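PDB 4QT9: putative glucoamylase from Bacteroides caccae ATCC 43185, which probably hydrolyses glycosidic bonds as a glucoamylase-like glycoside hydrolase built on an alpha/alpha toroid. Local coordinates for residues 42-46 with 97-102; 74-78 with 94-98; 145-149 with 166-170. All blocks are in the same frame, centred on the assembly; numbering follows the deposited sequence.

Contact 1 (42-46 with 97-102)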
ATOM      1  N   PRO A  42     -14.688 -12.763  -8.295  1.00 31.67           N
ATOM      2  CA  PRO A  42     -14.480 -13.793  -9.338  1.00 32.14           C
ATOM      3  C   PRO A  42     -14.259 -13.335 -10.776  1.00 36.65           C
ATOM      4  O   PRO A  42     -13.380 -13.912 -11.431  1.00 36.44           O
ATOM      5  CB  PRO A  42     -15.749 -14.653  -9.257  1.00 34.37           C
ATOM      6  CG  PRO A  42     -16.733 -13.845  -8.471  1.00 37.99           C
ATOM      7  CD  PRO A  42     -15.915 -13.033  -7.523  1.00 32.89           C
ATOM      8  N   ASN A  43     -15.051 -12.353 -11.283  1.00 33.64           N
ATOM      9  CA  ASN A  43     -14.918 -11.872 -12.659  0.50 33.65           C
ATOM     10  C   ASN A  43     -13.534 -11.231 -12.912  1.00 36.10           C
ATOM     11  O   ASN A  43     -12.864 -11.576 -13.890  1.00 37.77           O
ATOM     12  CB  ASN A  43     -16.041 -10.876 -12.988  0.50 33.78           C
ATOM     13  CG  ASN A  43     -17.430 -11.466 -12.927  0.50 41.37           C
ATOM     14  OD1 ASN A  43     -17.933 -12.043 -13.897  0.50 35.22           O
ATOM     15  ND2 ASN A  43     -18.091 -11.300 -11.790  0.50 24.94           N
ATOM     16  N   SER A  44     -13.129 -10.285 -12.055  1.00 31.08           N
ATOM     17  CA  SER A  44     -11.887  -9.534 -12.185  1.00 29.81           C
ATOM     18  C   SER A  44     -10.641 -10.271 -11.707  1.00 33.57           C
ATOM     19  O   SER A  44      -9.549  -9.955 -12.162  1.00 32.40           O
ATOM     20  CB  SER A  44     -12.003  -8.232 -11.399  1.00 31.76           C
ATOM     21  OG  SER A  44     -12.090  -8.475 -10.005  1.00 35.08           O
ATOM     22  N   GLY A  45     -10.796 -11.153 -10.719  1.00 31.60           N
ATOM     23  CA  GLY A  45      -9.662 -11.816 -10.078  1.00 30.72           C
ATOM     24  C   GLY A  45      -8.985 -10.860  -9.100  1.00 30.98           C
ATOM     25  O   GLY A  45      -7.978 -11.201  -8.454  1.00 29.08           O
ATOM     26  N   LEU A  46      -9.569  -9.645  -8.967  1.00 25.07           N
ATOM     27  CA  LEU A  46      -9.027  -8.571  -8.138  1.00 24.54           C
ATOM     28  C   LEU A  46      -9.593  -8.539  -6.732  1.00 30.23           C
ATOM     29  O   LEU A  46     -10.560  -9.233  -6.404  1.00 31.44           O
ATOM     30  CB  LEU A  46      -9.188  -7.199  -8.808  1.00 24.41           C
ATOM     31  CG  LEU A  46      -8.307  -6.998 -10.025  1.00 29.39           C
ATOM     32  CD1 LEU A  46      -8.663  -5.752 -10.714  1.00 31.14           C
ATOM     33  CD2 LEU A  46      -6.849  -6.981  -9.631  1.00 29.78           C
ATOM     34  N   ARG A  97      -6.477 -12.999 -16.164  1.00 24.99           N
ATOM     35  CA  ARG A  97      -7.812 -12.556 -15.778  1.00 24.73           C
ATOM     36  C   ARG A  97      -7.739 -11.087 -15.291  1.00 26.45           C
ATOM     37  O   ARG A  97      -8.543 -10.267 -15.748  1.00 26.09           O
ATOM     38  CB  ARG A  97      -8.385 -13.478 -14.680  1.00 26.68           C
ATOM     39  CG  ARG A  97      -9.767 -13.044 -14.183  1.00 32.35           C
ATOM     40  CD  ARG A  97     -10.389 -14.007 -13.173  1.00 31.35           C
ATOM     41  NE  ARG A  97     -10.699 -15.324 -13.760  1.00 29.09           N
ATOM     42  CZ  ARG A  97     -11.748 -15.594 -14.532  1.00 51.97           C
ATOM     43  NH1 ARG A  97     -12.614 -14.629 -14.854  1.00 38.44           N
ATOM     44  NH2 ARG A  97     -11.925 -16.819 -15.019  1.00 33.87           N
ATOM     45  N   ILE A  98      -6.765 -10.757 -14.400  1.00 19.96           N
ATOM     46  CA  ILE A  98      -6.595  -9.400 -13.874  1.00 19.98           C
ATOM     47  C   ILE A  98      -6.294  -8.390 -15.018  1.00 26.29           C
ATOM     48  O   ILE A  98      -6.967  -7.363 -15.129  1.00 27.29           O
ATOM     49  CB  ILE A  98      -5.504  -9.343 -12.774  1.00 22.35           C
ATOM     50  CG1 ILE A  98      -5.949 -10.133 -11.488  1.00 22.86           C
ATOM     51  CG2 ILE A  98      -5.128  -7.885 -12.490  1.00 22.57           C
ATOM     52  CD1 ILE A  98      -4.774 -10.440 -10.481  1.00 27.20           C
ATOM     53  N   VAL A  99      -5.308  -8.691 -15.867  1.00 23.65           N
ATOM     54  CA  VAL A  99      -4.947  -7.829 -17.000  1.00 23.02           C
ATOM     55  C   VAL A  99      -6.168  -7.627 -17.946  1.00 28.43           C
ATOM     56  O   VAL A  99      -6.403  -6.502 -18.380  1.00 30.90           O
ATOM     57  CB  VAL A  99      -3.706  -8.370 -17.752  1.00 26.73           C
ATOM     58  CG1 VAL A  99      -3.397  -7.523 -18.983  1.00 26.79           C
ATOM     59  CG2 VAL A  99      -2.483  -8.425 -16.826  1.00 25.58           C
ATOM     60  N   SER A 100      -6.955  -8.684 -18.223  1.00 24.04           N
ATOM     61  CA  SER A 100      -8.131  -8.577 -19.101  1.00 24.48           C
ATOM     62  C   SER A 100      -9.151  -7.607 -18.501  1.00 27.33           C
ATOM     63  O   SER A 100      -9.739  -6.812 -19.242  1.00 26.74           O
ATOM     64  CB  SER A 100      -8.775  -9.942 -19.345  1.00 28.63           C
ATOM     65  OG  SER A 100      -7.857 -10.821 -19.964  1.00 36.90           O
ATOM     66  N   PHE A 101      -9.368  -7.677 -17.169  1.00 24.28           N
ATOM     67  CA  PHE A 101     -10.268  -6.749 -16.468  1.00 24.04           C
ATOM     68  C   PHE A 101      -9.749  -5.311 -16.572  1.00 27.11           C
ATOM     69  O   PHE A 101     -10.527  -4.417 -16.888  1.00 27.39           O
ATOM     70  CB  PHE A 101     -10.467  -7.135 -14.984  1.00 25.26           C
ATOM     71  CG  PHE A 101     -11.271  -6.116 -14.200  1.00 26.47           C
ATOM     72  CD1 PHE A 101     -12.664  -6.165 -14.180  1.00 28.78           C
ATOM     73  CD2 PHE A 101     -10.637  -5.095 -13.493  1.00 27.43           C
ATOM     74  CE1 PHE A 101     -13.402  -5.225 -13.452  1.00 28.43           C
ATOM     75  CE2 PHE A 101     -11.379  -4.172 -12.747  1.00 28.77           C
ATOM     76  CZ  PHE A 101     -12.755  -4.232 -12.744  1.00 25.87           C
ATOM     77  N   LEU A 102      -8.454  -5.087 -16.312  1.00 22.99           N
ATOM     78  CA  LEU A 102      -7.855  -3.739 -16.340  1.00 23.22           C
ATOM     79  C   LEU A 102      -7.859  -3.113 -17.745  1.00 31.80           C
ATOM     80  O   LEU A 102      -7.904  -1.877 -17.875  1.00 31.41           O
ATOM     81  CB  LEU A 102      -6.428  -3.755 -15.779  1.00 21.83           C
ATOM     82  CG  LEU A 102      -6.303  -4.099 -14.278  1.00 24.92           C
ATOM     83  CD1 LEU A 102      -4.862  -4.275 -13.888  1.00 23.76           C
ATOM     84  CD2 LEU A 102      -6.935  -3.019 -13.404  1.00 25.11           C
TER
HETATM   85  O   HOH W   1     -11.189 -10.561 -16.246  1.00 28.64           O
HETATM   86  O   HOH W   2     -15.739 -13.760 -15.693  1.00 33.29           O
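The ring of F101 lies under the CB of S44, a CH-pi contact in which CB stands 3.7 Å from the ring centroid, 19° off the normal. CG of F101 stands opposite the backbone N (chi1 174°), which sends the ring out from the helix to S44 and L46. A serine suits this place because its small CB can rest on the ring while OG turns back to the loop, taking the N-H of L46 in an ST turn and bonding to E41. L46 divides its two methyls: CD1 reaches CD2 of F101 at 3.5 Å, and CD2 presses closely on CG2 of I98. At the more exposed end, R97 runs beside the loop backbone, and its NH1 gives a nearly straight bond of 3.2 Å to O of N43. That oxygen lies in the guanidinium plane, though NH1 sits well off the plane of that carbonyl, and a water also joins it to the carbonyl O of R97. G45, whose phi of 77° suits glycine, brings its backbone close, with N near R97 CD and O near I98 CG1. The loop 42-46 thus lies on the 97-102 part of helix 88-104, beside V65 of strand 64-66 and S70 of helix 67-83, while W116 meets the F101 ring edge-to-face.

Contact 2 (74-78 with 94-98)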
ATOM      1  N   ILE A  74      -1.844  -8.089  -6.102  1.00 24.33           N
ATOM      2  CA  ILE A  74      -1.131  -8.635  -7.249  1.00 24.53           C
ATOM      3  C   ILE A  74       0.308  -9.067  -6.779  1.00 25.93           C
ATOM      4  O   ILE A  74       0.761 -10.163  -7.137  1.00 24.35           O
ATOM      5  CB  ILE A  74      -1.151  -7.514  -8.336  1.00 28.01           C
ATOM      6  CG1 ILE A  74      -2.361  -7.661  -9.260  1.00 29.04           C
ATOM      7  CG2 ILE A  74       0.145  -7.345  -9.091  1.00 29.45           C
ATOM      8  CD1 ILE A  74      -2.760  -6.308  -9.985  1.00 35.33           C
HETATM    9  N   MSE A  75       0.969  -8.224  -5.931  1.00 20.84           N
HETATM   10  CA  MSE A  75       2.307  -8.467  -5.350  1.00 18.82           C
HETATM   11  C   MSE A  75       2.225  -9.617  -4.361  1.00 25.17           C
HETATM   12  O   MSE A  75       3.127 -10.446  -4.287  1.00 26.59           O
HETATM   13  CB  MSE A  75       2.842  -7.204  -4.652  1.00 17.96           C
HETATM   14  CG  MSE A  75       3.229  -6.123  -5.618  1.00 21.35           C
HETATM   15 SE   MSE A  75       3.732  -4.512  -4.649  0.75 24.82          SE
HETATM   16  CE  MSE A  75       5.528  -4.233  -5.466  1.00 21.80           C
ATOM     17  N   ALA A  76       1.124  -9.683  -3.627  1.00 24.62           N
ATOM     18  CA  ALA A  76       0.858 -10.788  -2.702  1.00 25.84           C
ATOM     19  C   ALA A  76       0.685 -12.115  -3.497  1.00 30.30           C
ATOM     20  O   ALA A  76       1.219 -13.147  -3.089  1.00 30.29           O
ATOM     21  CB  ALA A  76      -0.376 -10.485  -1.857  1.00 26.10           C
ATOM     22  N   ILE A  77       0.013 -12.069  -4.662  1.00 27.20           N
ATOM     23  CA  ILE A  77      -0.189 -13.256  -5.498  1.00 27.30           C
ATOM     24  C   ILE A  77       1.173 -13.696  -6.110  1.00 31.51           C
ATOM     25  O   ILE A  77       1.482 -14.891  -6.117  1.00 30.67           O
ATOM     26  CB  ILE A  77      -1.277 -12.970  -6.555  1.00 30.45           C
ATOM     27  CG1 ILE A  77      -2.666 -12.891  -5.883  1.00 30.81           C
ATOM     28  CG2 ILE A  77      -1.262 -14.044  -7.669  1.00 31.01           C
ATOM     29  CD1 ILE A  77      -3.859 -12.329  -6.783  1.00 31.68           C
ATOM     30  N   LEU A  78       2.002 -12.712  -6.540  1.00 27.12           N
ATOM     31  CA  LEU A  78       3.346 -12.922  -7.111  1.00 28.22           C
ATOM     32  C   LEU A  78       4.264 -13.667  -6.116  1.00 29.83           C
ATOM     33  O   LEU A  78       4.913 -14.646  -6.482  1.00 28.97           O
ATOM     34  CB  LEU A  78       3.941 -11.558  -7.494  1.00 27.94           C
ATOM     35  CG  LEU A  78       4.959 -11.476  -8.621  1.00 32.74           C
ATOM     36  CD1 LEU A  78       4.388 -11.960  -9.937  1.00 32.24           C
ATOM     37  CD2 LEU A  78       5.358 -10.055  -8.821  1.00 34.20           C
ATOM     38  N   ARG A  94      -4.511 -16.423 -13.297  1.00 26.53           N
ATOM     39  CA  ARG A  94      -5.016 -15.306 -12.502  1.00 26.07           C
ATOM     40  C   ARG A  94      -4.524 -13.952 -13.043  1.00 29.30           C
ATOM     41  O   ARG A  94      -5.339 -13.031 -13.155  1.00 28.87           O
ATOM     42  CB  ARG A  94      -4.669 -15.451 -11.007  1.00 27.33           C
ATOM     43  CG  ARG A  94      -5.030 -14.231 -10.117  1.00 25.37           C
ATOM     44  CD  ARG A  94      -6.524 -13.917 -10.067  1.00 19.45           C
ATOM     45  NE  ARG A  94      -7.236 -15.018  -9.434  1.00 24.85           N
ATOM     46  CZ  ARG A  94      -7.494 -15.083  -8.137  1.00 38.38           C
ATOM     47  NH1 ARG A  94      -7.172 -14.071  -7.334  1.00 22.33           N
ATOM     48  NH2 ARG A  94      -8.108 -16.141  -7.634  1.00 36.52           N
HETATM   49  N   MSE A  95      -3.216 -13.826 -13.376  1.00 25.87           N
HETATM   50  CA  MSE A  95      -2.647 -12.581 -13.923  1.00 24.04           C
HETATM   51  C   MSE A  95      -3.361 -12.193 -15.216  1.00 28.38           C
HETATM   52  O   MSE A  95      -3.672 -11.016 -15.390  1.00 28.89           O
HETATM   53  CB  MSE A  95      -1.122 -12.686 -14.165  1.00 25.17           C
HETATM   54  CG  MSE A  95      -0.300 -12.821 -12.873  1.00 30.08           C
HETATM   55 SE   MSE A  95      -0.799 -11.575 -11.402  0.75 33.33          SE
HETATM   56  CE  MSE A  95       0.581 -12.086 -10.135  1.00 30.33           C
ATOM     57  N   GLU A  96      -3.637 -13.177 -16.094  1.00 24.72           N
ATOM     58  CA  GLU A  96      -4.329 -12.959 -17.375  0.50 24.95           C
ATOM     59  C   GLU A  96      -5.732 -12.389 -17.113  1.00 27.59           C
ATOM     60  O   GLU A  96      -6.119 -11.399 -17.736  1.00 23.84           O
ATOM     61  CB  GLU A  96      -4.385 -14.265 -18.193  0.50 27.23           C
ATOM     62  CG  GLU A  96      -5.522 -14.359 -19.202  0.50 37.44           C
ATOM     63  CD  GLU A  96      -5.453 -13.468 -20.422  0.50 57.24           C
ATOM     64  OE1 GLU A  96      -4.380 -13.416 -21.062  0.50 43.55           O
ATOM     65  OE2 GLU A  96      -6.495 -12.875 -20.781  0.50 56.25           O
ATOM     66  N   ARG A  97      -6.477 -12.999 -16.164  1.00 24.99           N
ATOM     67  CA  ARG A  97      -7.812 -12.556 -15.778  1.00 24.73           C
ATOM     68  C   ARG A  97      -7.739 -11.087 -15.291  1.00 26.45           C
ATOM     69  O   ARG A  97      -8.543 -10.267 -15.748  1.00 26.09           O
ATOM     70  CB  ARG A  97      -8.385 -13.478 -14.680  1.00 26.68           C
ATOM     71  CG  ARG A  97      -9.767 -13.044 -14.183  1.00 32.35           C
ATOM     72  CD  ARG A  97     -10.389 -14.007 -13.173  1.00 31.35           C
ATOM     73  NE  ARG A  97     -10.699 -15.324 -13.760  1.00 29.09           N
ATOM     74  CZ  ARG A  97     -11.748 -15.594 -14.532  1.00 51.97           C
ATOM     75  NH1 ARG A  97     -12.614 -14.629 -14.854  1.00 38.44           N
ATOM     76  NH2 ARG A  97     -11.925 -16.819 -15.019  1.00 33.87           N
ATOM     77  N   ILE A  98      -6.765 -10.757 -14.400  1.00 19.96           N
ATOM     78  CA  ILE A  98      -6.595  -9.400 -13.874  1.00 19.98           C
ATOM     79  C   ILE A  98      -6.294  -8.390 -15.018  1.00 26.29           C
ATOM     80  O   ILE A  98      -6.967  -7.363 -15.129  1.00 27.29           O
ATOM     81  CB  ILE A  98      -5.504  -9.343 -12.774  1.00 22.35           C
ATOM     82  CG1 ILE A  98      -5.949 -10.133 -11.488  1.00 22.86           C
ATOM     83  CG2 ILE A  98      -5.128  -7.885 -12.490  1.00 22.57           C
ATOM     84  CD1 ILE A  98      -4.774 -10.440 -10.481  1.00 27.20           C
TER
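M95 and I77 lie side by side, pointing opposite ways, each reaching toward the other's helix, and meet where CE of M95 lies 3.6 Å from CG2 of I77. M95 is a selenomethionine, and its unbranched chain bends at chi2 (-46°) before running out straight, which brings the terminal methyl to the backbone of helix 67-83. There CE also comes within 3.6 Å of the carbonyl O of I74, an oxygen already bonded to the N-H of L78. A third neighbour is L78, whose side chain stands at about a right angle to that of M95 and offers CD1 at 3.8 Å from CE. A long, flexible, apolar chain suits a pair of segment axes 11.7 Å apart, since it reaches the far backbone.

I74, I98 and the stem of R94 fill the rest of the interface. I74 crosses I98 at a slant: its CD1 touches CG2 of I98 at 3.8 Å, while its CG1 lies beside CD1 of the same residue. R94 meets I77 nearly at right angles. CD1 of I77 packs on the aliphatic CG of R94 and also approaches NH1 at 3.8 Å, so the arginine serves the apolar contact with its folded stem. Its guanidinium is occupied elsewhere, bonding to the carbonyl oxygens of F36 and W37 and making a cation-pi contact with the W37 ring.

The segments run nearly antiparallel, at 164°, as neighbouring helices of a helical hairpin. Helix 21-37 borders the pair through F36 and W37 on I77, helix 135-152 through L141 and V148 on I74, and helix 409-415 through L410 and L413 on L78.

Contact 3 (145-149 with 166-170)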
ATOM      1  N   LEU A 145       1.858  -3.838 -10.741  1.00 20.99           N
ATOM      2  CA  LEU A 145       1.914  -4.307 -12.134  1.00 22.19           C
ATOM      3  C   LEU A 145       3.357  -4.293 -12.701  1.00 24.24           C
ATOM      4  O   LEU A 145       3.745  -5.238 -13.383  1.00 19.99           O
ATOM      5  CB  LEU A 145       0.977  -3.492 -13.023  1.00 22.79           C
ATOM      6  CG  LEU A 145      -0.522  -3.757 -12.865  1.00 29.13           C
ATOM      7  CD1 LEU A 145      -1.324  -2.717 -13.647  1.00 30.91           C
ATOM      8  CD2 LEU A 145      -0.918  -5.170 -13.346  1.00 30.01           C
ATOM      9  N   LEU A 146       4.170  -3.281 -12.345  1.00 23.61           N
ATOM     10  CA  LEU A 146       5.552  -3.239 -12.842  1.00 24.81           C
ATOM     11  C   LEU A 146       6.379  -4.394 -12.257  1.00 28.66           C
ATOM     12  O   LEU A 146       7.269  -4.896 -12.933  1.00 28.43           O
ATOM     13  CB  LEU A 146       6.211  -1.879 -12.580  1.00 25.15           C
ATOM     14  CG  LEU A 146       5.641  -0.710 -13.428  1.00 31.33           C
ATOM     15  CD1 LEU A 146       6.389   0.577 -13.172  1.00 29.76           C
ATOM     16  CD2 LEU A 146       5.688  -1.006 -14.949  1.00 33.80           C
ATOM     17  N   ALA A 147       6.064  -4.820 -11.023  1.00 25.57           N
ATOM     18  CA  ALA A 147       6.683  -5.979 -10.383  1.00 26.13           C
ATOM     19  C   ALA A 147       6.334  -7.288 -11.165  1.00 27.17           C
ATOM     20  O   ALA A 147       7.228  -8.086 -11.446  1.00 27.47           O
ATOM     21  CB  ALA A 147       6.219  -6.086  -8.931  1.00 26.72           C
ATOM     22  N   VAL A 148       5.055  -7.482 -11.545  1.00 22.95           N
ATOM     23  CA  VAL A 148       4.611  -8.661 -12.333  1.00 23.52           C
ATOM     24  C   VAL A 148       5.270  -8.604 -13.715  1.00 27.27           C
ATOM     25  O   VAL A 148       5.711  -9.629 -14.250  1.00 27.85           O
ATOM     26  CB  VAL A 148       3.057  -8.773 -12.445  1.00 27.13           C
ATOM     27  CG1 VAL A 148       2.628  -9.906 -13.395  1.00 27.63           C
ATOM     28  CG2 VAL A 148       2.421  -8.957 -11.076  1.00 26.06           C
ATOM     29  N   HIS A 149       5.332  -7.401 -14.289  1.00 24.15           N
ATOM     30  CA  HIS A 149       5.984  -7.172 -15.580  1.00 22.99           C
ATOM     31  C   HIS A 149       7.420  -7.729 -15.558  1.00 24.77           C
ATOM     32  O   HIS A 149       7.806  -8.485 -16.455  1.00 24.25           O
ATOM     33  CB  HIS A 149       6.009  -5.673 -15.922  1.00 22.13           C
ATOM     34  CG  HIS A 149       6.699  -5.441 -17.228  1.00 24.65           C
ATOM     35  ND1 HIS A 149       8.064  -5.249 -17.292  1.00 26.21           N
ATOM     36  CD2 HIS A 149       6.209  -5.545 -18.480  1.00 25.93           C
ATOM     37  CE1 HIS A 149       8.361  -5.208 -18.578  1.00 26.54           C
ATOM     38  NE2 HIS A 149       7.273  -5.365 -19.335  1.00 26.96           N
ATOM     39  N   ILE A 166       0.834  -5.682 -19.932  1.00 19.73           N
ATOM     40  CA  ILE A 166       1.020  -4.860 -18.744  1.00 17.55           C
ATOM     41  C   ILE A 166       1.751  -3.546 -19.129  1.00 24.01           C
ATOM     42  O   ILE A 166       1.353  -2.452 -18.672  1.00 23.47           O
ATOM     43  CB  ILE A 166       1.773  -5.644 -17.636  1.00 19.87           C
ATOM     44  CG1 ILE A 166       0.832  -6.663 -16.964  1.00 20.99           C
ATOM     45  CG2 ILE A 166       2.354  -4.675 -16.581  1.00 19.82           C
ATOM     46  CD1 ILE A 166       1.501  -7.848 -16.285  1.00 29.03           C
ATOM     47  N   ASP A 167       2.813  -3.658 -19.947  1.00 20.68           N
ATOM     48  CA  ASP A 167       3.570  -2.475 -20.389  1.00 21.57           C
ATOM     49  C   ASP A 167       2.667  -1.506 -21.151  1.00 24.86           C
ATOM     50  O   ASP A 167       2.817  -0.315 -20.978  1.00 23.39           O
ATOM     51  CB  ASP A 167       4.796  -2.850 -21.234  1.00 23.60           C
ATOM     52  CG  ASP A 167       5.777  -1.676 -21.417  1.00 26.18           C
ATOM     53  OD1 ASP A 167       6.322  -1.190 -20.413  1.00 29.26           O
ATOM     54  OD2 ASP A 167       5.996  -1.263 -22.558  1.00 25.26           O
ATOM     55  N   ARG A 168       1.704  -2.013 -21.939  1.00 24.50           N
ATOM     56  CA  ARG A 168       0.748  -1.158 -22.646  1.00 25.28           C
ATOM     57  C   ARG A 168      -0.126  -0.365 -21.642  1.00 28.30           C
ATOM     58  O   ARG A 168      -0.324   0.831 -21.859  1.00 27.55           O
ATOM     59  CB  ARG A 168      -0.137  -1.961 -23.613  1.00 26.47           C
ATOM     60  CG  ARG A 168      -0.860  -1.054 -24.611  1.00 46.12           C
ATOM     61  CD  ARG A 168      -2.058  -1.723 -25.264  1.00 69.20           C
ATOM     62  NE  ARG A 168      -3.173  -0.790 -25.450  1.00 86.83           N
ATOM     63  CZ  ARG A 168      -3.787  -0.565 -26.609  1.00110.00           C
ATOM     64  NH1 ARG A 168      -3.407  -1.209 -27.707  1.00105.33           N
ATOM     65  NH2 ARG A 168      -4.790   0.302 -26.679  1.00 96.63           N
ATOM     66  N   LEU A 169      -0.620  -1.016 -20.540  1.00 22.63           N
ATOM     67  CA  LEU A 169      -1.430  -0.342 -19.536  1.00 20.86           C
ATOM     68  C   LEU A 169      -0.625   0.726 -18.834  1.00 23.48           C
ATOM     69  O   LEU A 169      -1.181   1.777 -18.552  1.00 23.14           O
ATOM     70  CB  LEU A 169      -1.999  -1.327 -18.479  1.00 21.11           C
ATOM     71  CG  LEU A 169      -3.005  -2.400 -18.994  1.00 26.26           C
ATOM     72  CD1 LEU A 169      -3.204  -3.504 -17.955  1.00 27.20           C
ATOM     73  CD2 LEU A 169      -4.341  -1.786 -19.389  1.00 28.41           C
ATOM     74  N   TRP A 170       0.651   0.420 -18.486  1.00 19.13           N
ATOM     75  CA  TRP A 170       1.619   1.312 -17.839  1.00 19.25           C
ATOM     76  C   TRP A 170       1.857   2.519 -18.780  1.00 22.06           C
ATOM     77  O   TRP A 170       1.757   3.663 -18.333  1.00 22.53           O
ATOM     78  CB  TRP A 170       2.940   0.537 -17.517  1.00 17.87           C
ATOM     79  CG  TRP A 170       4.216   1.347 -17.352  1.00 18.67           C
ATOM     80  CD1 TRP A 170       5.360   1.224 -18.092  1.00 21.80           C
ATOM     81  CD2 TRP A 170       4.483   2.376 -16.367  1.00 17.62           C
ATOM     82  NE1 TRP A 170       6.325   2.097 -17.628  1.00 21.34           N
ATOM     83  CE2 TRP A 170       5.814   2.807 -16.561  1.00 21.97           C
ATOM     84  CE3 TRP A 170       3.716   2.984 -15.361  1.00 18.92           C
ATOM     85  CZ2 TRP A 170       6.419   3.776 -15.739  1.00 20.85           C
ATOM     86  CZ3 TRP A 170       4.307   3.970 -14.564  1.00 20.60           C
ATOM     87  CH2 TRP A 170       5.639   4.365 -14.766  1.00 21.17           C
TER
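I166 reaches L145, V148 and H149 of helix 135-152 through its two branches. From CB the side chain forks, with CG2 anti to the backbone N and CG1 beside it (chi1 -75°). The CG2 branch goes to the backbone of L145, 3.5 Å from its carbonyl O, and also packs against CB of H149 at 3.8 Å. The other branch runs through CG1 to CD1, which meets CG1 of V148 at 3.7 Å, the two side chains lying about perpendicular. A beta-branched residue suits this place because its two arms can serve L145, V148 and H149 at once, all within about one turn of the facing helix.

One turn on from I166, W170 meets L146 at about a right angle. CD2 of L146 stands over the five-membered ring, 3.8 Å from the centroid and 13° off the normal, while CD1 lies above the same face of the indole. The flat indole thus offers one broad surface to both methyls, and its NE1 is bonded to D419. H149 rests its ring against CB of D167, with NE2 4.0 Å from that CB; the carboxylate of D167 pairs instead with R171.

The axes of the two short segments run roughly antiparallel, with 147° between their N-to-C directions. Helix 67-83 meets V148 through I74 and L78, helix 88-104 meets I166 through V99, and helix 209-217 places L214 against both L146 and W170.

Overall arrangement
From the N terminus, the chain leaves helix 21-37, forms the loop 42-46, and is met again by helix 88-104, so contact 1 closes the widest loop. Contact 2 nests inside contact 1: it opens after 42-46, and its second segment, 94-98, overlaps the start of 97-102. It joins helix 67-83 to helix 88-104 across a short connection, and R97 and I98 are shared by contacts 1 and 2. Contact 3 follows in series, pairing helices 135-152 and 157-172 in a second hairpin. The two hairpins touch through I74 and M95 on V148, while V99 and L102 link contact 1 to contact 3. Together the three join four consecutive helices of the alpha/alpha toroid and the loop beside them.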